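Local coordinates for protein diacylglycerol O-acyltransferase (PDB 6CHJ) that probably transfers the acyl group of an acyl-CoA to an alcohol acceptor, making triacylglycerols from diacylglycerols and, as a wax ester synthase, wax esters, at residues R150-N155 and L388-A393. Numbering follows the deposited sequence.
Sequences RMLSEN and LYWNGA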
loop_
_atom_site.group_PDB
_atom_site.type_symbol
_atom_site.label_atom_id
_atom_site.label_comp_id
_atom_site.label_asym_id
_atom_site.label_seq_id
_atom_site.Cartn_x
_atom_site.Cartn_y
_atom_site.Cartn_z
ATOM N N ARG B 150 -26.591 2.082 1.862
ATOM C CA ARG B 150 -27.293 2.762 2.949
ATOM C C ARG B 150 -26.791 4.191 3.151
ATOM O O ARG B 150 -27.563 5.073 3.550
ATOM C CB ARG B 150 -27.141 1.951 4.241
ATOM C CG ARG B 150 -28.008 2.430 5.395
ATOM C CD ARG B 150 -28.187 1.346 6.459
ATOM N NE ARG B 150 -26.937 1.032 7.147
ATOM C CZ ARG B 150 -26.502 1.663 8.235
ATOM N NH1 ARG B 150 -27.222 2.648 8.764
ATOM N NH2 ARG B 150 -25.348 1.312 8.795
ATOM N N MET B 151 -25.508 4.438 2.868
ATOM C CA MET B 151 -24.933 5.779 2.909
ATOM C C MET B 151 -25.600 6.743 1.935
ATOM O O MET B 151 -25.385 7.957 2.048
ATOM C CB MET B 151 -23.428 5.703 2.604
ATOM C CG MET B 151 -22.627 6.897 3.103
ATOM S SD MET B 151 -21.227 7.380 2.060
ATOM C CE MET B 151 -21.950 7.415 0.419
ATOM N N LEU B 152 -26.389 6.250 0.986
ATOM C CA LEU B 152 -26.987 7.089 -0.039
ATOM C C LEU B 152 -28.482 7.247 0.218
ATOM O O LEU B 152 -29.060 6.624 1.114
ATOM C CB LEU B 152 -26.732 6.502 -1.429
ATOM C CG LEU B 152 -25.292 6.267 -1.888
ATOM C CD1 LEU B 152 -25.250 5.094 -2.866
ATOM C CD2 LEU B 152 -24.700 7.504 -2.525
ATOM N N SER B 153 -29.112 8.096 -0.591
ATOM C CA SER B 153 -30.540 8.330 -0.496
ATOM C C SER B 153 -31.132 8.371 -1.899
ATOM O O SER B 153 -30.422 8.558 -2.892
ATOM C CB SER B 153 -30.840 9.633 0.257
ATOM O OG SER B 153 -32.231 9.870 0.353
ATOM N N GLU B 154 -32.456 8.195 -1.969
ATOM C CA GLU B 154 -33.158 8.246 -3.245
ATOM C C GLU B 154 -33.461 9.665 -3.711
ATOM O O GLU B 154 -33.654 9.872 -4.914
ATOM C CB GLU B 154 -34.459 7.436 -3.162
ATOM C CG GLU B 154 -34.268 5.950 -3.460
ATOM C CD GLU B 154 -35.517 5.119 -3.199
ATOM O OE1 GLU B 154 -35.621 4.515 -2.106
ATOM O OE2 GLU B 154 -36.387 5.055 -4.099
ATOM N N ASN B 155 -33.476 10.650 -2.802
ATOM C CA ASN B 155 -33.872 12.014 -3.152
ATOM C C ASN B 155 -32.666 12.817 -3.626
ATOM O O ASN B 155 -31.748 13.055 -2.835
ATOM C CB ASN B 155 -34.523 12.705 -1.958
ATOM C CG ASN B 155 -34.778 14.194 -2.199
ATOM O OD1 ASN B 155 -35.082 14.615 -3.316
ATOM N ND2 ASN B 155 -34.661 14.993 -1.144
ATOM N N LEU B 388 -29.746 6.401 -7.174
ATOM C CA LEU B 388 -29.312 6.867 -5.867
ATOM C C LEU B 388 -28.413 8.082 -6.037
ATOM O O LEU B 388 -27.870 8.345 -7.115
ATOM C CB LEU B 388 -28.603 5.759 -5.077
ATOM C CG LEU B 388 -29.515 4.657 -4.539
ATOM C CD1 LEU B 388 -28.728 3.567 -3.827
ATOM C CD2 LEU B 388 -30.551 5.258 -3.621
ATOM N N TYR B 389 -28.300 8.850 -4.956
ATOM C CA TYR B 389 -27.553 10.100 -4.961
ATOM C C TYR B 389 -26.855 10.251 -3.623
ATOM O O TYR B 389 -27.378 9.823 -2.587
ATOM C CB TYR B 389 -28.462 11.330 -5.225
ATOM C CG TYR B 389 -29.356 11.184 -6.441
ATOM C CD1 TYR B 389 -30.524 10.422 -6.382
ATOM C CD2 TYR B 389 -29.024 11.781 -7.655
ATOM C CE1 TYR B 389 -31.330 10.259 -7.483
ATOM C CE2 TYR B 389 -29.839 11.626 -8.769
ATOM C CZ TYR B 389 -30.987 10.857 -8.671
ATOM O OH TYR B 389 -31.806 10.685 -9.756
ATOM N N TRP B 390 -25.656 10.830 -3.662
ATOM C CA TRP B 390 -24.970 11.344 -2.479
ATOM C C TRP B 390 -24.987 12.855 -2.617
ATOM O O TRP B 390 -24.393 13.393 -3.558
ATOM C CB TRP B 390 -23.536 10.825 -2.367
ATOM C CG TRP B 390 -22.928 10.941 -0.969
ATOM C CD1 TRP B 390 -23.584 10.826 0.236
ATOM C CD2 TRP B 390 -21.543 11.161 -0.646
ATOM N NE1 TRP B 390 -22.690 10.970 1.280
ATOM C CE2 TRP B 390 -21.436 11.179 0.765
ATOM C CE3 TRP B 390 -20.383 11.345 -1.414
ATOM C CZ2 TRP B 390 -20.218 11.378 1.418
ATOM C CZ3 TRP B 390 -19.174 11.546 -0.763
ATOM C CH2 TRP B 390 -19.103 11.563 0.639
ATOM N N ASN B 391 -25.689 13.519 -1.696
ATOM C CA ASN B 391 -25.875 14.975 -1.693
ATOM C C ASN B 391 -26.004 15.524 -3.113
ATOM O O ASN B 391 -25.293 16.446 -3.526
ATOM C CB ASN B 391 -24.750 15.642 -0.913
ATOM C CG ASN B 391 -24.673 15.132 0.516
ATOM O OD1 ASN B 391 -25.604 15.314 1.289
ATOM N ND2 ASN B 391 -23.580 14.446 0.858
ATOM N N GLY B 392 -26.919 14.909 -3.878
ATOM C CA GLY B 392 -27.192 15.294 -5.247
ATOM C C GLY B 392 -26.198 14.807 -6.279
ATOM O O GLY B 392 -26.365 15.111 -7.466
ATOM N N ALA B 393 -25.162 14.074 -5.882
ATOM C CA ALA B 393 -24.279 13.432 -6.844
ATOM C C ALA B 393 -24.866 12.063 -7.170
ATOM O O ALA B 393 -25.028 11.221 -6.280
ATOM C CB ALA B 393 -22.855 13.310 -6.299
#
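The indole of Trp-390 has an atom over each face: the Met-151 methyl CE stands almost on the normal of its five-membered ring, 3.6 Å from the centroid, and Asn-391 ND2 lies toward the rim of the opposite face. At the edge of the Tyr-389 ring, in its plane, sits Ser-153 O. Tyr-389 forms a single antiparallel beta bridge with Ser-153, an example of a loop extending a sheet edge by one pair. It ties the loop after helix 141-150, in the catalytic family region, to 389-390, an outermost strand in the C-terminal family region, which enters strand 393-401 through a type I' turn, Trp-390 to Ala-393. In this hydrogen-bonded pair Ser-153 N reaches Tyr-389 O at 3.2 Å, nearly straight at 173°, and Tyr-389 N returns to Ser-153 O at 3.0 Å, more bent at 149°. CG of Met-151 is anti to the backbone N (chi1 -159°), and bends at chi2 and chi3 lay CE over the indole as a CH-pi donor and bring SD obliquely to the same ring, a Met-aromatic contact. Indole NE1 is held by Pro-162 O; an alanine here removes that bond and the face under Met-151, and would probably leave the loop around Pro-162 less firmly held against the strand. Leu-152, also touching Leu-395, sends CD2 to Trp-390 CB at 3.5 Å and CD1 to Leu-388 CD1 at 3.9 Å. Glu-154, whose OE2 makes a salt bridge to Arg-386, lays its CG against Leu-388 CD2 at 3.8 Å.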